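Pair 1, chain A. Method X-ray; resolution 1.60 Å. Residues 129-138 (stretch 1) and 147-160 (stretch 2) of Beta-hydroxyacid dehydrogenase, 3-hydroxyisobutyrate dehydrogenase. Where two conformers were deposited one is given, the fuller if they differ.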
# COMPACT_ATOMS: atom_id res chain seq x y z
N ALA A 129 -6.21 -24.69 -1.20
CA ALA A 129 -6.60 -23.57 -0.35
C ALA A 129 -6.88 -22.34 -1.20
O ALA A 129 -6.26 -22.13 -2.25
CB ALA A 129 -5.51 -23.25 0.67
N GLU A 130 -7.84 -21.54 -0.75
CA GLU A 130 -8.07 -20.22 -1.32
C GLU A 130 -7.06 -19.23 -0.75
O GLU A 130 -6.53 -19.41 0.35
CB GLU A 130 -9.50 -19.76 -1.06
CG GLU A 130 -10.54 -20.46 -1.91
CD GLU A 130 -11.96 -20.18 -1.44
OE1 GLU A 130 -12.13 -19.78 -0.27
OE2 GLU A 130 -12.90 -20.36 -2.25
N TYR A 131 -6.80 -18.17 -1.50
CA TYR A 131 -5.75 -17.23 -1.13
C TYR A 131 -6.21 -15.80 -1.34
O TYR A 131 -6.75 -15.46 -2.40
CB TYR A 131 -4.47 -17.48 -1.94
CG TYR A 131 -3.34 -16.55 -1.59
CD1 TYR A 131 -2.55 -16.76 -0.47
CD2 TYR A 131 -3.06 -15.44 -2.39
CE1 TYR A 131 -1.51 -15.91 -0.15
CE2 TYR A 131 -2.02 -14.58 -2.08
CZ TYR A 131 -1.26 -14.82 -0.96
OH TYR A 131 -0.23 -13.96 -0.64
N LEU A 132 -6.00 -14.96 -0.33
CA LEU A 132 -6.20 -13.53 -0.44
C LEU A 132 -4.91 -12.84 -0.00
O LEU A 132 -4.33 -13.20 1.03
CB LEU A 132 -7.37 -13.05 0.42
CG LEU A 132 -8.78 -13.42 -0.04
CD1 LEU A 132 -9.79 -13.10 1.05
CD2 LEU A 132 -9.13 -12.70 -1.33
N ASP A 133 -4.47 -11.86 -0.78
CA ASP A 133 -3.32 -11.05 -0.43
C ASP A 133 -3.81 -9.70 0.08
O ASP A 133 -4.63 -9.05 -0.57
CB ASP A 133 -2.38 -10.86 -1.62
CG ASP A 133 -0.98 -10.48 -1.18
OD1 ASP A 133 -0.63 -9.28 -1.29
OD2 ASP A 133 -0.24 -11.37 -0.72
N GLY A 134 -3.30 -9.30 1.24
CA GLY A 134 -3.69 -8.04 1.83
C GLY A 134 -2.49 -7.18 2.18
O GLY A 134 -1.41 -7.68 2.48
N LYS A 135 -2.70 -5.87 2.12
CA LYS A 135 -1.68 -4.89 2.48
C LYS A 135 -2.30 -3.86 3.42
O LYS A 135 -3.40 -3.36 3.15
CB LYS A 135 -1.09 -4.22 1.24
CG LYS A 135 -0.35 -5.18 0.32
CD LYS A 135 0.94 -5.68 0.96
CE LYS A 135 1.55 -6.84 0.18
NZ LYS A 135 0.94 -8.15 0.54
N ILE A 136 -1.60 -3.55 4.50
CA ILE A 136 -2.13 -2.74 5.59
C ILE A 136 -1.56 -1.33 5.51
O ILE A 136 -0.34 -1.15 5.37
CB ILE A 136 -1.83 -3.38 6.96
CG1 ILE A 136 -2.44 -4.77 7.04
CG2 ILE A 136 -2.33 -2.49 8.09
CD1 ILE A 136 -1.96 -5.58 8.23
N MET A 137 -2.43 -0.33 5.62
CA MET A 137 -2.04 1.06 5.77
C MET A 137 -2.43 1.49 7.18
O MET A 137 -3.62 1.54 7.51
CB MET A 137 -2.70 1.95 4.72
CG MET A 137 -2.75 1.34 3.33
SD MET A 137 -2.36 2.54 2.05
CE MET A 137 -0.64 2.89 2.43
N GLY A 138 -1.43 1.80 8.01
CA GLY A 138 -1.66 2.22 9.37
C GLY A 138 -0.73 1.51 10.34
O GLY A 138 0.03 0.62 9.97
N ASN A 147 -8.58 4.18 11.60
CA ASN A 147 -7.27 4.71 11.21
C ASN A 147 -6.37 3.64 10.61
O ASN A 147 -5.17 3.88 10.45
CB ASN A 147 -6.60 5.38 12.40
CG ASN A 147 -7.21 6.72 12.73
OD1 ASN A 147 -7.75 7.40 11.86
ND2 ASN A 147 -7.12 7.13 14.00
N VAL A 148 -6.92 2.47 10.28
CA VAL A 148 -6.20 1.43 9.55
C VAL A 148 -7.06 1.03 8.36
O VAL A 148 -8.27 0.83 8.51
CB VAL A 148 -5.89 0.21 10.43
CG1 VAL A 148 -5.60 -1.02 9.58
CG2 VAL A 148 -4.71 0.51 11.34
N SER A 149 -6.45 0.95 7.18
CA SER A 149 -7.12 0.51 5.97
C SER A 149 -6.35 -0.66 5.36
O SER A 149 -5.13 -0.74 5.46
CB SER A 149 -7.24 1.65 4.95
OG SER A 149 -5.96 2.09 4.53
N LEU A 150 -7.09 -1.57 4.74
CA LEU A 150 -6.52 -2.78 4.17
C LEU A 150 -6.97 -2.93 2.73
O LEU A 150 -8.15 -2.75 2.42
CB LEU A 150 -6.94 -4.02 4.98
CG LEU A 150 -6.48 -4.11 6.44
CD1 LEU A 150 -7.51 -3.50 7.38
CD2 LEU A 150 -6.18 -5.55 6.82
N SER A 151 -6.02 -3.25 1.85
CA SER A 151 -6.30 -3.52 0.45
C SER A 151 -6.14 -5.02 0.20
O SER A 151 -5.18 -5.63 0.67
CB SER A 151 -5.35 -2.74 -0.47
OG SER A 151 -5.54 -1.34 -0.33
N PHE A 152 -7.08 -5.60 -0.55
CA PHE A 152 -7.08 -7.03 -0.80
C PHE A 152 -7.19 -7.32 -2.29
O PHE A 152 -7.80 -6.57 -3.05
CB PHE A 152 -8.23 -7.74 -0.06
CG PHE A 152 -8.03 -7.81 1.42
CD1 PHE A 152 -7.28 -8.83 1.98
CD2 PHE A 152 -8.59 -6.86 2.26
CE1 PHE A 152 -7.09 -8.90 3.35
CE2 PHE A 152 -8.41 -6.92 3.62
CZ PHE A 152 -7.66 -7.94 4.17
N SER A 153 -6.57 -8.43 -2.69
CA SER A 153 -6.69 -8.93 -4.05
C SER A 153 -6.66 -10.45 -4.02
O SER A 153 -6.15 -11.06 -3.07
CB SER A 153 -5.59 -8.38 -4.96
OG SER A 153 -4.31 -8.50 -4.36
N GLY A 154 -7.22 -11.06 -5.05
CA GLY A 154 -7.36 -12.50 -5.15
C GLY A 154 -8.77 -12.86 -5.56
O GLY A 154 -9.50 -12.03 -6.12
N SER A 155 -9.14 -14.11 -5.28
CA SER A 155 -10.46 -14.60 -5.68
C SER A 155 -11.56 -13.74 -5.08
O SER A 155 -11.59 -13.49 -3.87
CB SER A 155 -10.63 -16.05 -5.24
OG SER A 155 -12.00 -16.42 -5.22
N ARG A 156 -12.47 -13.28 -5.94
CA ARG A 156 -13.57 -12.44 -5.48
C ARG A 156 -14.52 -13.20 -4.57
O ARG A 156 -15.06 -12.63 -3.61
CB ARG A 156 -14.33 -11.87 -6.68
CG ARG A 156 -15.10 -10.60 -6.38
CD ARG A 156 -15.84 -10.09 -7.61
NE ARG A 156 -15.22 -8.88 -8.15
CZ ARG A 156 -14.40 -8.86 -9.20
NH1 ARG A 156 -13.89 -7.71 -9.62
NH2 ARG A 156 -14.10 -9.99 -9.82
N SER A 157 -14.74 -14.49 -4.85
CA SER A 157 -15.63 -15.28 -4.01
C SER A 157 -15.08 -15.42 -2.60
O SER A 157 -15.84 -15.38 -1.62
CB SER A 157 -15.86 -16.66 -4.64
OG SER A 157 -14.66 -17.42 -4.65
N ALA A 158 -13.76 -15.59 -2.47
CA ALA A 158 -13.16 -15.69 -1.14
C ALA A 158 -13.24 -14.37 -0.39
O ALA A 158 -13.44 -14.35 0.83
CB ALA A 158 -11.71 -16.16 -1.26
N PHE A 159 -13.09 -13.25 -1.10
CA PHE A 159 -13.19 -11.95 -0.46
C PHE A 159 -14.62 -11.69 0.01
O PHE A 159 -14.84 -11.23 1.14
CB PHE A 159 -12.73 -10.84 -1.40
CG PHE A 159 -12.93 -9.46 -0.85
CD1 PHE A 159 -12.00 -8.91 0.01
CD2 PHE A 159 -14.05 -8.72 -1.18
CE1 PHE A 159 -12.18 -7.64 0.52
CE2 PHE A 159 -14.24 -7.45 -0.67
CZ PHE A 159 -13.30 -6.91 0.18
N ASP A 160 -15.60 -11.96 -0.85
CA ASP A 160 -16.99 -11.68 -0.51
C ASP A 160 -17.44 -12.51 0.69
O ASP A 160 -18.16 -12.00 1.57
CB ASP A 160 -17.90 -11.95 -1.71
CG ASP A 160 -17.66 -10.99 -2.85
OD1 ASP A 160 -17.20 -9.86 -2.59
OD2 ASP A 160 -17.95 -11.35 -4.01
O HOH W 1 -11.73 -19.10 -4.69
O HOH W 2 -7.11 -16.05 -4.95
O HOH W 3 -2.65 -1.27 1.50

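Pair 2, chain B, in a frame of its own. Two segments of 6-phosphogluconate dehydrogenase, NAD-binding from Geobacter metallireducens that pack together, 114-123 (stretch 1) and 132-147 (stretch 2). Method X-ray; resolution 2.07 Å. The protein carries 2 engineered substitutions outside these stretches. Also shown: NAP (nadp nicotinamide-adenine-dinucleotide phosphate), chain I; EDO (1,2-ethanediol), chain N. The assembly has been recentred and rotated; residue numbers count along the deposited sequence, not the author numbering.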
# COMPACT_ATOMS: atom_id res chain seq x y z
N GLY B 114 -14.10 3.95 42.54
CA GLY B 114 -14.23 2.58 42.07
C GLY B 114 -12.89 2.02 41.61
O GLY B 114 -11.86 2.71 41.68
N ARG B 115 -12.88 0.78 41.14
CA ARG B 115 -11.66 0.16 40.64
C ARG B 115 -11.83 -0.23 39.17
O ARG B 115 -12.94 -0.52 38.73
CB ARG B 115 -11.27 -1.04 41.51
CG ARG B 115 -10.82 -0.63 42.94
CD ARG B 115 -10.63 -1.83 43.86
NE ARG B 115 -11.82 -2.68 43.86
CZ ARG B 115 -11.80 -4.00 44.00
NH1 ARG B 115 -10.65 -4.64 44.17
NH2 ARG B 115 -12.94 -4.69 43.98
N PHE B 116 -10.73 -0.22 38.41
CA PHE B 116 -10.84 -0.49 36.98
C PHE B 116 -9.81 -1.46 36.41
O PHE B 116 -8.65 -1.43 36.80
CB PHE B 116 -10.77 0.82 36.19
CG PHE B 116 -10.87 0.62 34.71
CD1 PHE B 116 -12.10 0.43 34.11
CD2 PHE B 116 -9.73 0.59 33.93
CE1 PHE B 116 -12.18 0.24 32.74
CE2 PHE B 116 -9.81 0.41 32.57
CZ PHE B 116 -11.04 0.24 31.97
N LEU B 117 -10.27 -2.30 35.48
CA LEU B 117 -9.45 -3.33 34.83
C LEU B 117 -9.90 -3.33 33.37
O LEU B 117 -11.09 -3.38 33.10
CB LEU B 117 -9.80 -4.71 35.42
CG LEU B 117 -8.87 -5.90 35.75
CD1 LEU B 117 -9.50 -7.23 35.33
CD2 LEU B 117 -7.41 -5.81 35.26
N GLU B 118 -8.97 -3.28 32.43
CA GLU B 118 -9.37 -3.55 31.05
C GLU B 118 -9.11 -5.02 30.81
O GLU B 118 -8.13 -5.54 31.33
CB GLU B 118 -8.58 -2.73 30.04
CG GLU B 118 -7.10 -3.07 29.99
CD GLU B 118 -6.37 -2.27 28.92
OE1 GLU B 118 -5.13 -2.32 28.88
OE2 GLU B 118 -7.04 -1.60 28.11
N ALA B 119 -9.97 -5.69 30.06
CA ALA B 119 -9.68 -7.08 29.70
C ALA B 119 -10.27 -7.47 28.35
O ALA B 119 -11.21 -8.25 28.29
CB ALA B 119 -10.14 -8.03 30.82
N PRO B 120 -9.71 -6.92 27.26
CA PRO B 120 -10.17 -7.32 25.92
C PRO B 120 -9.82 -8.78 25.70
O PRO B 120 -8.97 -9.33 26.42
CB PRO B 120 -9.35 -6.43 24.99
CG PRO B 120 -8.06 -6.21 25.75
CD PRO B 120 -8.50 -6.07 27.20
N VAL B 121 -10.45 -9.41 24.71
CA VAL B 121 -10.30 -10.85 24.53
C VAL B 121 -9.88 -11.23 23.12
O VAL B 121 -10.11 -10.49 22.16
CB VAL B 121 -11.61 -11.63 24.88
CG1 VAL B 121 -12.14 -11.21 26.22
CG2 VAL B 121 -12.69 -11.42 23.81
N SER B 122 -9.27 -12.40 23.01
CA SER B 122 -8.98 -13.00 21.72
C SER B 122 -9.86 -14.26 21.57
O SER B 122 -10.01 -15.02 22.53
CB SER B 122 -7.48 -13.32 21.62
OG SER B 122 -7.16 -13.92 20.38
N GLY B 123 -10.47 -14.45 20.41
CA GLY B 123 -11.40 -15.54 20.19
C GLY B 123 -12.77 -14.98 19.83
O GLY B 123 -13.16 -13.95 20.37
N THR B 132 -14.23 -20.19 26.01
CA THR B 132 -12.91 -20.62 25.60
C THR B 132 -12.04 -19.41 25.15
O THR B 132 -11.02 -19.55 24.48
CB THR B 132 -13.13 -21.69 24.51
OG1 THR B 132 -12.80 -22.98 25.04
CG2 THR B 132 -12.42 -21.38 23.25
N LEU B 133 -12.43 -18.21 25.59
CA LEU B 133 -11.74 -16.97 25.22
C LEU B 133 -10.36 -16.87 25.88
O LEU B 133 -10.13 -17.43 26.94
CB LEU B 133 -12.57 -15.74 25.62
CG LEU B 133 -13.99 -15.63 25.02
CD1 LEU B 133 -14.74 -14.47 25.65
CD2 LEU B 133 -13.97 -15.49 23.49
N ILE B 134 -9.47 -16.11 25.25
CA ILE B 134 -8.23 -15.70 25.89
C ILE B 134 -8.43 -14.27 26.41
O ILE B 134 -8.79 -13.38 25.66
CB ILE B 134 -7.07 -15.74 24.90
CG1 ILE B 134 -7.01 -17.12 24.22
CG2 ILE B 134 -5.75 -15.40 25.58
CD1 ILE B 134 -6.24 -17.11 22.93
N ILE B 135 -8.19 -14.06 27.70
CA ILE B 135 -8.50 -12.79 28.34
C ILE B 135 -7.22 -12.02 28.66
O ILE B 135 -6.37 -12.50 29.40
CB ILE B 135 -9.36 -13.02 29.61
CG1 ILE B 135 -10.61 -13.83 29.22
CG2 ILE B 135 -9.76 -11.69 30.27
CD1 ILE B 135 -11.65 -13.96 30.32
N LEU B 136 -7.10 -10.83 28.10
CA LEU B 136 -5.87 -10.03 28.20
C LEU B 136 -6.05 -8.85 29.17
O LEU B 136 -6.27 -7.72 28.75
CB LEU B 136 -5.50 -9.50 26.80
CG LEU B 136 -5.54 -10.55 25.68
CD1 LEU B 136 -5.54 -9.91 24.29
CD2 LEU B 136 -4.37 -11.54 25.85
N ALA B 137 -5.95 -9.11 30.46
CA ALA B 137 -6.28 -8.08 31.44
C ALA B 137 -5.10 -7.17 31.71
O ALA B 137 -3.95 -7.58 31.58
CB ALA B 137 -6.80 -8.70 32.75
N ALA B 138 -5.39 -5.94 32.12
CA ALA B 138 -4.37 -4.98 32.51
C ALA B 138 -5.03 -3.96 33.43
O ALA B 138 -6.16 -3.53 33.18
CB ALA B 138 -3.76 -4.30 31.28
N GLY B 139 -4.34 -3.60 34.51
CA GLY B 139 -4.91 -2.71 35.51
C GLY B 139 -4.93 -3.30 36.91
O GLY B 139 -4.14 -4.17 37.24
N ASP B 140 -5.87 -2.81 37.73
CA ASP B 140 -5.98 -3.19 39.14
C ASP B 140 -5.90 -4.70 39.42
O ASP B 140 -6.76 -5.47 39.00
CB ASP B 140 -7.28 -2.61 39.72
CG ASP B 140 -7.35 -2.70 41.24
OD1 ASP B 140 -7.62 -1.67 41.89
OD2 ASP B 140 -7.16 -3.81 41.77
N ARG B 141 -4.87 -5.10 40.15
CA ARG B 141 -4.61 -6.51 40.43
C ARG B 141 -5.60 -7.15 41.40
O ARG B 141 -5.94 -8.33 41.27
CB ARG B 141 -3.18 -6.69 40.95
CG ARG B 141 -2.18 -6.99 39.84
CD ARG B 141 -0.74 -7.01 40.36
NE ARG B 141 -0.28 -5.67 40.72
CZ ARG B 141 0.30 -4.82 39.88
NH1 ARG B 141 0.50 -5.16 38.62
NH2 ARG B 141 0.69 -3.62 40.30
N ASN B 142 -6.06 -6.37 42.37
CA ASN B 142 -7.06 -6.85 43.31
C ASN B 142 -8.38 -7.13 42.59
O ASN B 142 -9.03 -8.15 42.82
CB ASN B 142 -7.25 -5.82 44.43
CG ASN B 142 -6.00 -5.65 45.27
OD1 ASN B 142 -5.20 -6.58 45.41
ND2 ASN B 142 -5.81 -4.45 45.83
N LEU B 143 -8.76 -6.23 41.69
CA LEU B 143 -9.94 -6.44 40.87
C LEU B 143 -9.74 -7.64 39.94
O LEU B 143 -10.65 -8.43 39.73
CB LEU B 143 -10.27 -5.18 40.07
CG LEU B 143 -11.46 -5.29 39.14
CD1 LEU B 143 -12.67 -5.87 39.86
CD2 LEU B 143 -11.77 -3.91 38.54
N TYR B 144 -8.54 -7.78 39.40
CA TYR B 144 -8.21 -8.93 38.57
C TYR B 144 -8.53 -10.20 39.36
O TYR B 144 -9.22 -11.09 38.88
CB TYR B 144 -6.74 -8.89 38.19
CG TYR B 144 -6.22 -10.06 37.39
CD1 TYR B 144 -6.50 -10.19 36.04
CD2 TYR B 144 -5.41 -11.03 37.99
CE1 TYR B 144 -6.00 -11.26 35.29
CE2 TYR B 144 -4.91 -12.10 37.26
CZ TYR B 144 -5.21 -12.21 35.90
OH TYR B 144 -4.73 -13.27 35.16
N ASP B 145 -8.03 -10.26 40.59
CA ASP B 145 -8.21 -11.45 41.40
C ASP B 145 -9.69 -11.65 41.76
O ASP B 145 -10.21 -12.77 41.76
CB ASP B 145 -7.33 -11.38 42.66
CG ASP B 145 -5.84 -11.55 42.34
OD1 ASP B 145 -5.50 -12.35 41.44
OD2 ASP B 145 -5.00 -10.89 43.00
N GLU B 146 -10.38 -10.54 42.01
CA GLU B 146 -11.80 -10.60 42.34
C GLU B 146 -12.67 -11.04 41.16
O GLU B 146 -13.66 -11.74 41.35
CB GLU B 146 -12.28 -9.26 42.89
CG GLU B 146 -13.70 -9.30 43.41
CD GLU B 146 -14.08 -8.04 44.17
OE1 GLU B 146 -15.30 -7.82 44.36
OE2 GLU B 146 -13.17 -7.29 44.58
N ALA B 147 -12.30 -10.65 39.94
CA ALA B 147 -13.10 -11.00 38.77
C ALA B 147 -12.78 -12.41 38.26
O ALA B 147 -13.52 -12.97 37.45
CB ALA B 147 -12.90 -9.97 37.66
PA NAP I . -21.69 -6.37 18.33
O1A NAP I . -21.90 -5.44 17.20
O2A NAP I . -22.47 -7.62 18.27
O5B NAP I . -21.99 -5.63 19.72
C5B NAP I . -21.66 -4.28 19.90
C4B NAP I . -22.22 -3.87 21.25
O4B NAP I . -21.87 -2.52 21.48
C3B NAP I . -23.75 -3.93 21.25
O3B NAP I . -24.11 -4.32 22.55
C2B NAP I . -24.13 -2.48 21.04
O2B NAP I . -25.39 -2.11 21.55
C1B NAP I . -23.03 -1.80 21.83
N9A NAP I . -22.92 -0.38 21.49
C8A NAP I . -22.47 0.15 20.30
N7A NAP I . -22.55 1.50 20.38
C5A NAP I . -23.05 1.83 21.59
C6A NAP I . -23.31 3.06 22.17
N6A NAP I . -23.07 4.18 21.50
N1A NAP I . -23.83 3.10 23.44
C2A NAP I . -24.08 1.93 24.13
N3A NAP I . -23.81 0.71 23.54
C4A NAP I . -23.29 0.66 22.29
O3 NAP I . -20.14 -6.71 18.34
PN NAP I . -19.30 -7.71 19.25
O1N NAP I . -18.54 -8.63 18.38
O2N NAP I . -20.14 -8.27 20.33
O5D NAP I . -18.32 -6.56 19.80
C5D NAP I . -18.11 -6.27 21.15
C4D NAP I . -16.61 -5.99 21.31
O4D NAP I . -15.85 -7.17 21.27
C3D NAP I . -16.07 -5.16 20.17
O3D NAP I . -15.13 -4.28 20.76
C2D NAP I . -15.39 -6.16 19.25
O2D NAP I . -14.35 -5.55 18.54
C1D NAP I . -14.84 -7.11 20.29
N1N NAP I . -14.54 -8.50 19.87
C2N NAP I . -15.33 -9.15 18.97
C3N NAP I . -15.07 -10.47 18.62
C7N NAP I . -15.97 -11.20 17.67
O7N NAP I . -15.44 -12.30 17.02
N7N NAP I . -17.24 -10.81 17.42
C4N NAP I . -13.99 -11.15 19.20
C5N NAP I . -13.21 -10.49 20.14
C6N NAP I . -13.49 -9.17 20.48
P2B NAP I . -26.76 -2.38 20.70
O1X NAP I . -27.79 -1.42 21.28
O2X NAP I . -26.49 -2.09 19.26
O3X NAP I . -27.18 -3.81 20.85
C1 EDO N . -6.71 1.41 36.79
O1 EDO N . -7.37 0.82 37.92
C2 EDO N . -7.15 2.85 36.59
O2 EDO N . -6.31 3.42 35.58
O HOH W 4 -16.10 -5.26 44.34
O HOH W 5 -8.48 0.44 40.13

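Both pairs build the same unit: a strand, its antiparallel neighbour, and a helix that begins two residues past a glycine, after a one-residue cap, and packs back over the first strand. The 14 central residues superpose to 0.6 Å. The strand directions differ by 160° in pair 1 and 144° in pair 2, and the helix meets the first strand at 75° and 72°.

The backbone ladder sets the register. Asp133(A) and Ser153(A) exchange two hydrogen bonds (N to O 3.0 Å from Asp133(A) to Ser153(A), N to O 2.9 Å in return), and the matched Glu118(B) and Ala138(B) do likewise, each N 2.9 Å from the other's O. Two places differ. Lys135(A) N donates to Ser151(A) O at 2.9 Å, but its match is Pro120(B), whose nitrogen has no hydrogen to give. There the rung keeps one bond, Leu136(B) N to Pro120(B) O at 2.9 Å. Near the helix, Asp140(B) N donates to Phe116(B) O at 3.2 Å, whereas the matched Ser155(A) N and Tyr131(A) O stand 4.0 Å apart and water 2 bridges them, 2.8 Å from Ser155(A) N and 2.6 Å from Tyr131(A) O.

At the position between the first two rungs one large ring is replaced by two small side chains. Gly134(A) lies opposite Phe152(A), with its CA 3.7 Å from the ring's CD1; a CB on the glycine would come within 2.6 Å of CE1, so the large ring is paid for by the missing side chain. Pair 2 shares the space between Ala119(B) and Ala137(B), whose CB atoms stand 3.9 Å apart, and Ala119(B) CB also reaches Ile135(B) CG2 at 3.7 Å. Farther along, Ile136(A) CG1 meets Leu150(A) CD2 at 3.8 Å, while the matched Val121(B) CG1 and Ile135(B) CG1 are 4.3 Å apart. On the other face the bulk changes strands: Met137(A) CB lies 3.3 Å from Ser149(A) OG, and the matched Ser122(B) CB lies 4.1 Å from Ile134(B) CB, with both backbone bonds present in each pair.

Leucine occupies the position where strand meets helix in both. Leu132(A) and Leu117(B) leave the backbone sideways and bring their ends nearer the second stretch. Leu132(A) CG lies 4.2 Å from Ala158(A) CB; in pair 2 the matching helix position is Leu143(B), whose CD2 comes 3.8 Å from Leu117(B) CB.

The turn into the helix has the same form in both. Gly154(A) and Gly139(B) have positive phi, and a CB there would jam against the preceding carbonyl. The next residue caps the helix: Ser155(A) OG accepts weakly from Ala158(A) N at 3.4 Å, whereas Asp140(B) OD2 accepts from Leu143(B) N at 2.9 Å.

The first inward position of the strand is charged in both, with opposite sign. Glu130(A) reaches the cap through water 1, which is 3.0 Å from Glu130(A) OE2 and 2.7 Å from Ser155(A) OG. Arg115(B) lays one guanidinium face over Leu143(B) CB and makes a salt bridge from NH2 to Glu146(B) OE2 at 2.7 Å. The rule is to hold the glycine turn and the leucine, then balance bulk across the strands.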